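Local coordinates for ArCE4A (PDB 5LGC), which is a carbohydrate esterase family 4 (NodB-type) polysaccharide deacetylase that probably removes N-acetyl groups from N-acetylglucosamine units of chitin-like sugars, at residues L29-G34 and T51-F56; V143-W148 and I170-I175. All coordinates share one frame; numbering follows the deposited sequence.

Contact 1 of 2, residues L29-G34 and T51-F56; sequences LTFDDG and TPATFF. With NAG (2-acetamido-2-deoxy-beta-D-glucopyranose), chain B.
The ring of Phe31 overlaps only the margin of the Phe55 ring, the two planes 24° apart and the centroids 5.3 Å from each other. Both belong to parallel strands of a beta-alpha-beta unit, whose helix 39-48 covers this face of the sheet with Leu42. Phe31 CD2 leans on Phe55 CE1 at 3.6 Å, and Ala53, small enough to fit at the ring's edge, sets its CB 3.7 Å from Phe31 CE2. The backbones are laced by four hydrogen bonds, from Thr54 N to Leu29 O through to Asp33 N to Phe56 O.

Thr-Phe-Asp-Asp-Gly is the first NodB motif: Phe31 faces the helices, Thr30 and Asp32 the other side with Thr54 and Phe56, and Asp33 follows in the turn. Thr30 CB meets the edge of the Phe56 ring 4.0 Å from CE2, while its OG1 has its partners in Ile170 O and Arg120. Asp33 OD2 accepts from O3 of the chain B sugar at a very short, doubtful 2.4 Å. Asp32 runs beside Phe56, its turn about CB-CG sending OD1 to 3.5 Å from Phe56 CD2 and into a salt bridge with Arg120, and OD2 to 3.0 Å from that sugar's acetyl methyl C8.

Contact 2 of 2, residues V143-W148 and I170-I175; sequences VDTLDW and ILMHDI. With NAG (2-acetamido-2-deoxy-beta-D-glucopyranose), chain C; NAG (2-acetamido-2-deoxy-beta-D-glucopyranose), chain B.
Asp147 has CG between its own backbone N and carbonyl carbon (chi1 62°), which carries the carboxylate over to strand 170-173, where His173, with CG beside the backbone N, turns ND1 to meet it. Both carboxylate oxygens are used on the same residue. Asp147 OD2 accepts from His173 N at 2.6 Å through its syn lone pair, and OD1 accepts from ND1 at 3.0 Å, also on the syn side but somewhat out of plane. Carboxylate and imidazole planes are 46° apart, so the pair is twisted rather than coplanar. A carboxylate suits this place because it supplies two acceptors, one for His173 N and one for ND1, and the short side chain of aspartate places both there; His176 adds a weak second bond to OD2.

The two segments carry the Asp-x-x-Asp-Trp and Leu-x-His motifs of family 4 esterases. Beyond the short parallel pairing, in which Leu171 N donates to Val143 O, Thr145 takes over: its OG1 donates to Leu171 O at 2.6 Å, in the carbonyl plane, and its N adds only a weak bond to that oxygen. Its methyl CG2 packs on Ile170 CG2.

Trp148 CB sits over the face of the His173 ring in a CH-pi contact, and the indole turns an edge to that face in an offset, edge-to-face pair with planes 63° apart. Both NAG units lie over one indole face, the chain B sugar bringing C5 to 3.7 Å from Trp148 CE3; Trp148 NE1 is 2.9 Å from O6 of the chain C sugar, which also donates weakly to Asp144 OD2. With ND1 engaged by Asp147 and one ring face packed by Trp148, the rotation of the imidazole is fixed, and His173 NE2 lies 3.4 Å from C3 and 3.5 Å from N2 of the chain B sugar, consistent with a histidine placed to act at the acetamido group.

Strand 26-32 lies between strands 54-57 and 168-173 in one parallel sheet, so contact 1 joins it to one neighbour while contact 2 binds the other neighbour to strand 143-144. The centres of the contacts are about 10 Å apart. Thr30 OG1 and Ile170 O are 2.6 Å apart, and Asp32 N and Met172 O 2.9 Å, both probable hydrogen bonds tying the contacts together. At the ends of the strands, Asp33 OD2 packs 3.5 Å from His173 CD2, and Leu171 CD1 lies 3.6 Å from Asp32 CG. The chain B sugar touches both contacts, Asp33 from contact 1 and His173 from contact 2, consistent with a substrate cleft at the C-terminal ends of the strands.

Contact 1 of 2, residues L29-G34 and T51-F56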
# COMPACT_ATOMS: atom_id res chain seq x y z
N LEU A 29 7.27 -1.45 1.36
CA LEU A 29 6.31 -2.07 2.27
C LEU A 29 4.94 -1.44 2.08
O LEU A 29 4.80 -0.23 2.21
CB LEU A 29 6.75 -1.92 3.73
CG LEU A 29 8.15 -2.42 4.08
CD1 LEU A 29 8.42 -2.23 5.57
CD2 LEU A 29 8.30 -3.87 3.68
N THR A 30 3.94 -2.26 1.76
CA THR A 30 2.60 -1.73 1.53
C THR A 30 1.58 -2.38 2.44
O THR A 30 1.70 -3.56 2.78
CB THR A 30 2.15 -1.92 0.06
OG1 THR A 30 1.95 -3.31 -0.19
CG2 THR A 30 3.21 -1.37 -0.89
N PHE A 31 0.58 -1.61 2.84
CA PHE A 31 -0.47 -2.11 3.73
C PHE A 31 -1.84 -1.84 3.16
O PHE A 31 -2.18 -0.70 2.82
CB PHE A 31 -0.34 -1.47 5.12
CG PHE A 31 0.99 -1.71 5.76
CD1 PHE A 31 1.22 -2.87 6.48
CD2 PHE A 31 2.02 -0.80 5.63
CE1 PHE A 31 2.45 -3.11 7.07
CE2 PHE A 31 3.25 -1.03 6.22
CZ PHE A 31 3.46 -2.19 6.94
N ASP A 32 -2.65 -2.89 3.06
CA ASP A 32 -3.98 -2.77 2.48
C ASP A 32 -5.09 -2.77 3.52
O ASP A 32 -4.94 -3.32 4.61
CB ASP A 32 -4.22 -3.90 1.49
CG ASP A 32 -3.50 -3.69 0.18
OD1 ASP A 32 -2.46 -3.01 0.15
OD2 ASP A 32 -3.99 -4.22 -0.84
N ASP A 33 -6.21 -2.13 3.16
CA ASP A 33 -7.51 -2.27 3.82
C ASP A 33 -7.65 -1.51 5.12
O ASP A 33 -8.62 -1.69 5.84
CB ASP A 33 -7.83 -3.75 4.08
CG ASP A 33 -8.08 -4.51 2.80
OD1 ASP A 33 -8.36 -3.86 1.78
OD2 ASP A 33 -8.02 -5.76 2.83
N GLY A 34 -6.69 -0.65 5.41
CA GLY A 34 -6.85 0.25 6.52
C GLY A 34 -7.55 1.50 6.03
O GLY A 34 -7.99 1.55 4.88
N THR A 51 10.78 4.60 8.94
CA THR A 51 10.47 3.83 7.74
C THR A 51 9.17 4.25 7.07
O THR A 51 8.09 4.10 7.65
CB THR A 51 10.40 2.34 8.06
OG1 THR A 51 11.70 1.85 8.40
CG2 THR A 51 9.86 1.57 6.87
N PRO A 52 9.26 4.76 5.84
CA PRO A 52 8.08 5.15 5.07
C PRO A 52 7.37 3.92 4.53
O PRO A 52 8.02 2.90 4.29
CB PRO A 52 8.67 5.98 3.93
CG PRO A 52 10.01 5.37 3.70
CD PRO A 52 10.50 4.93 5.06
N ALA A 53 6.06 4.01 4.34
CA ALA A 53 5.31 2.92 3.74
C ALA A 53 4.17 3.44 2.87
O ALA A 53 3.88 4.64 2.86
CB ALA A 53 4.76 1.99 4.81
N THR A 54 3.54 2.53 2.14
CA THR A 54 2.42 2.90 1.29
C THR A 54 1.15 2.24 1.79
O THR A 54 1.11 1.02 1.98
CB THR A 54 2.68 2.51 -0.18
OG1 THR A 54 3.94 3.05 -0.59
CG2 THR A 54 1.58 3.05 -1.09
N PHE A 55 0.12 3.04 2.02
CA PHE A 55 -1.14 2.51 2.52
C PHE A 55 -2.21 2.59 1.44
O PHE A 55 -2.59 3.68 1.01
CB PHE A 55 -1.58 3.28 3.77
CG PHE A 55 -0.63 3.14 4.93
CD1 PHE A 55 -0.79 2.12 5.86
CD2 PHE A 55 0.43 4.02 5.09
CE1 PHE A 55 0.07 1.99 6.92
CE2 PHE A 55 1.31 3.89 6.16
CZ PHE A 55 1.13 2.87 7.07
N PHE A 56 -2.67 1.43 0.98
CA PHE A 56 -3.80 1.39 0.07
C PHE A 56 -5.08 1.32 0.89
O PHE A 56 -5.47 0.26 1.36
CB PHE A 56 -3.69 0.22 -0.90
CG PHE A 56 -2.55 0.36 -1.87
CD1 PHE A 56 -2.73 1.01 -3.08
CD2 PHE A 56 -1.30 -0.14 -1.56
CE1 PHE A 56 -1.69 1.15 -3.97
CE2 PHE A 56 -0.25 0.00 -2.45
CZ PHE A 56 -0.44 0.65 -3.65
C1 NAG B . -7.14 -10.76 -0.32
C2 NAG B . -7.58 -9.38 -0.31
C3 NAG B . -7.75 -9.03 1.19
C4 NAG B . -8.91 -9.86 1.66
C5 NAG B . -8.54 -11.33 1.46
C6 NAG B . -9.72 -12.19 1.94
C7 NAG B . -6.51 -7.37 -1.33
C8 NAG B . -5.16 -6.84 -1.82
N2 NAG B . -6.45 -8.61 -0.85
O3 NAG B . -8.02 -7.64 1.36
O4 NAG B . -9.11 -9.63 3.07
O5 NAG B . -8.28 -11.61 0.07
O6 NAG B . -10.90 -11.86 1.19
O7 NAG B . -7.55 -6.78 -1.58
O HOH W 1 8.50 0.85 2.58
O HOH W 2 5.84 1.72 0.54

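Contact 2 of 2, residues V143-W148 and I170-I175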
# COMPACT_ATOMS: atom_id res chain seq x y z
N VAL A 143 5.49 -9.80 -3.68
CA VAL A 143 5.62 -10.62 -2.48
C VAL A 143 4.32 -10.59 -1.69
O VAL A 143 3.91 -9.55 -1.19
CB VAL A 143 6.79 -10.14 -1.57
CG1 VAL A 143 6.91 -11.05 -0.36
CG2 VAL A 143 8.10 -10.13 -2.35
N ASP A 144 3.68 -11.75 -1.59
CA ASP A 144 2.47 -11.87 -0.79
C ASP A 144 2.82 -12.53 0.53
O ASP A 144 3.11 -13.73 0.57
CB ASP A 144 1.40 -12.67 -1.54
CG ASP A 144 0.03 -12.57 -0.90
OD1 ASP A 144 -0.07 -12.08 0.25
OD2 ASP A 144 -0.95 -12.99 -1.54
N THR A 145 2.79 -11.76 1.62
CA THR A 145 3.14 -12.29 2.94
C THR A 145 2.09 -13.27 3.45
O THR A 145 2.35 -14.04 4.38
CB THR A 145 3.31 -11.17 3.98
OG1 THR A 145 2.11 -10.37 4.04
CG2 THR A 145 4.49 -10.28 3.61
N LEU A 146 0.91 -13.22 2.84
CA LEU A 146 -0.23 -14.04 3.22
C LEU A 146 -0.72 -13.74 4.64
O LEU A 146 -1.41 -14.56 5.23
CB LEU A 146 0.11 -15.53 3.08
CG LEU A 146 0.54 -15.99 1.69
CD1 LEU A 146 1.01 -17.43 1.70
CD2 LEU A 146 -0.60 -15.80 0.70
N ASP A 147 -0.37 -12.57 5.17
CA ASP A 147 -0.75 -12.22 6.54
C ASP A 147 -2.27 -12.20 6.72
O ASP A 147 -2.78 -12.45 7.81
CB ASP A 147 -0.14 -10.87 6.95
CG ASP A 147 -0.61 -9.72 6.09
OD1 ASP A 147 -0.98 -9.96 4.92
OD2 ASP A 147 -0.60 -8.56 6.58
N TRP A 148 -3.00 -11.91 5.64
CA TRP A 148 -4.46 -11.91 5.68
C TRP A 148 -5.00 -13.28 6.06
O TRP A 148 -6.08 -13.39 6.64
CB TRP A 148 -5.05 -11.47 4.34
CG TRP A 148 -4.54 -12.25 3.15
CD1 TRP A 148 -3.40 -12.02 2.46
CD2 TRP A 148 -5.18 -13.37 2.52
NE1 TRP A 148 -3.27 -12.93 1.43
CE2 TRP A 148 -4.36 -13.77 1.45
CE3 TRP A 148 -6.37 -14.08 2.75
CZ2 TRP A 148 -4.67 -14.84 0.61
CZ3 TRP A 148 -6.68 -15.15 1.92
CH2 TRP A 148 -5.84 -15.52 0.87
N ILE A 170 6.01 -5.42 -1.30
CA ILE A 170 5.54 -6.43 -0.36
C ILE A 170 4.13 -6.13 0.10
O ILE A 170 3.81 -5.01 0.50
CB ILE A 170 6.48 -6.51 0.85
CG1 ILE A 170 7.91 -6.80 0.40
CG2 ILE A 170 6.00 -7.57 1.83
CD1 ILE A 170 8.90 -6.86 1.53
N LEU A 171 3.26 -7.14 0.03
CA LEU A 171 1.87 -6.95 0.40
C LEU A 171 1.59 -7.41 1.82
O LEU A 171 1.77 -8.58 2.16
CB LEU A 171 0.94 -7.68 -0.56
CG LEU A 171 -0.52 -7.70 -0.11
CD1 LEU A 171 -1.11 -6.30 -0.07
CD2 LEU A 171 -1.35 -8.61 -1.00
N MET A 172 1.15 -6.47 2.65
CA MET A 172 0.71 -6.76 4.00
C MET A 172 -0.64 -6.12 4.21
O MET A 172 -1.09 -5.31 3.39
CB MET A 172 1.73 -6.26 5.02
CG MET A 172 2.86 -7.25 5.27
SD MET A 172 4.26 -6.51 6.14
CE MET A 172 4.63 -5.14 5.05
N HIS A 173 -1.32 -6.47 5.29
CA HIS A 173 -2.63 -5.90 5.54
C HIS A 173 -2.72 -5.22 6.89
O HIS A 173 -2.40 -5.79 7.92
CB HIS A 173 -3.71 -6.98 5.42
CG HIS A 173 -3.91 -7.47 4.03
ND1 HIS A 173 -3.02 -8.32 3.40
CD2 HIS A 173 -4.89 -7.22 3.13
CE1 HIS A 173 -3.45 -8.58 2.18
NE2 HIS A 173 -4.58 -7.93 1.99
N ASP A 174 -3.17 -3.97 6.86
CA ASP A 174 -3.36 -3.18 8.06
C ASP A 174 -4.75 -3.48 8.64
O ASP A 174 -5.63 -2.61 8.68
CB ASP A 174 -3.19 -1.69 7.75
CG ASP A 174 -3.44 -0.80 8.95
OD1 ASP A 174 -3.42 -1.31 10.09
OD2 ASP A 174 -3.68 0.41 8.75
N ILE A 175 -4.93 -4.72 9.09
CA ILE A 175 -6.23 -5.18 9.56
C ILE A 175 -6.10 -5.96 10.85
O ILE A 175 -7.09 -6.46 11.37
CB ILE A 175 -6.94 -6.08 8.52
CG1 ILE A 175 -6.08 -7.31 8.21
CG2 ILE A 175 -7.24 -5.32 7.25
CD1 ILE A 175 -6.74 -8.34 7.29
C1 NAG C . -4.83 -13.93 -3.82
C2 NAG C . -6.05 -14.40 -3.00
C3 NAG C . -6.92 -13.18 -2.74
C4 NAG C . -6.10 -12.17 -1.97
C5 NAG C . -4.91 -11.77 -2.82
C6 NAG C . -4.10 -10.67 -2.12
C7 NAG C . -7.33 -15.24 -4.98
C8 NAG C . -8.04 -16.46 -5.55
N2 NAG C . -6.78 -15.43 -3.76
O1 NAG C . -3.95 -15.03 -4.04
O3 NAG C . -8.06 -13.57 -1.96
O4 NAG C . -6.87 -11.01 -1.70
O5 NAG C . -4.10 -12.93 -3.11
O6 NAG C . -3.64 -11.15 -0.85
O7 NAG C . -7.31 -14.18 -5.62
C1 NAG B . -7.14 -10.76 -0.32
C2 NAG B . -7.58 -9.38 -0.31
C3 NAG B . -7.75 -9.03 1.19
C4 NAG B . -8.91 -9.86 1.66
C5 NAG B . -8.54 -11.33 1.46
C6 NAG B . -9.72 -12.19 1.94
C7 NAG B . -6.51 -7.37 -1.33
C8 NAG B . -5.16 -6.84 -1.82
N2 NAG B . -6.45 -8.61 -0.85
O3 NAG B . -8.02 -7.64 1.36
O4 NAG B . -9.11 -9.63 3.07
O5 NAG B . -8.28 -11.61 0.07
O6 NAG B . -10.90 -11.86 1.19
O7 NAG B . -7.55 -6.78 -1.58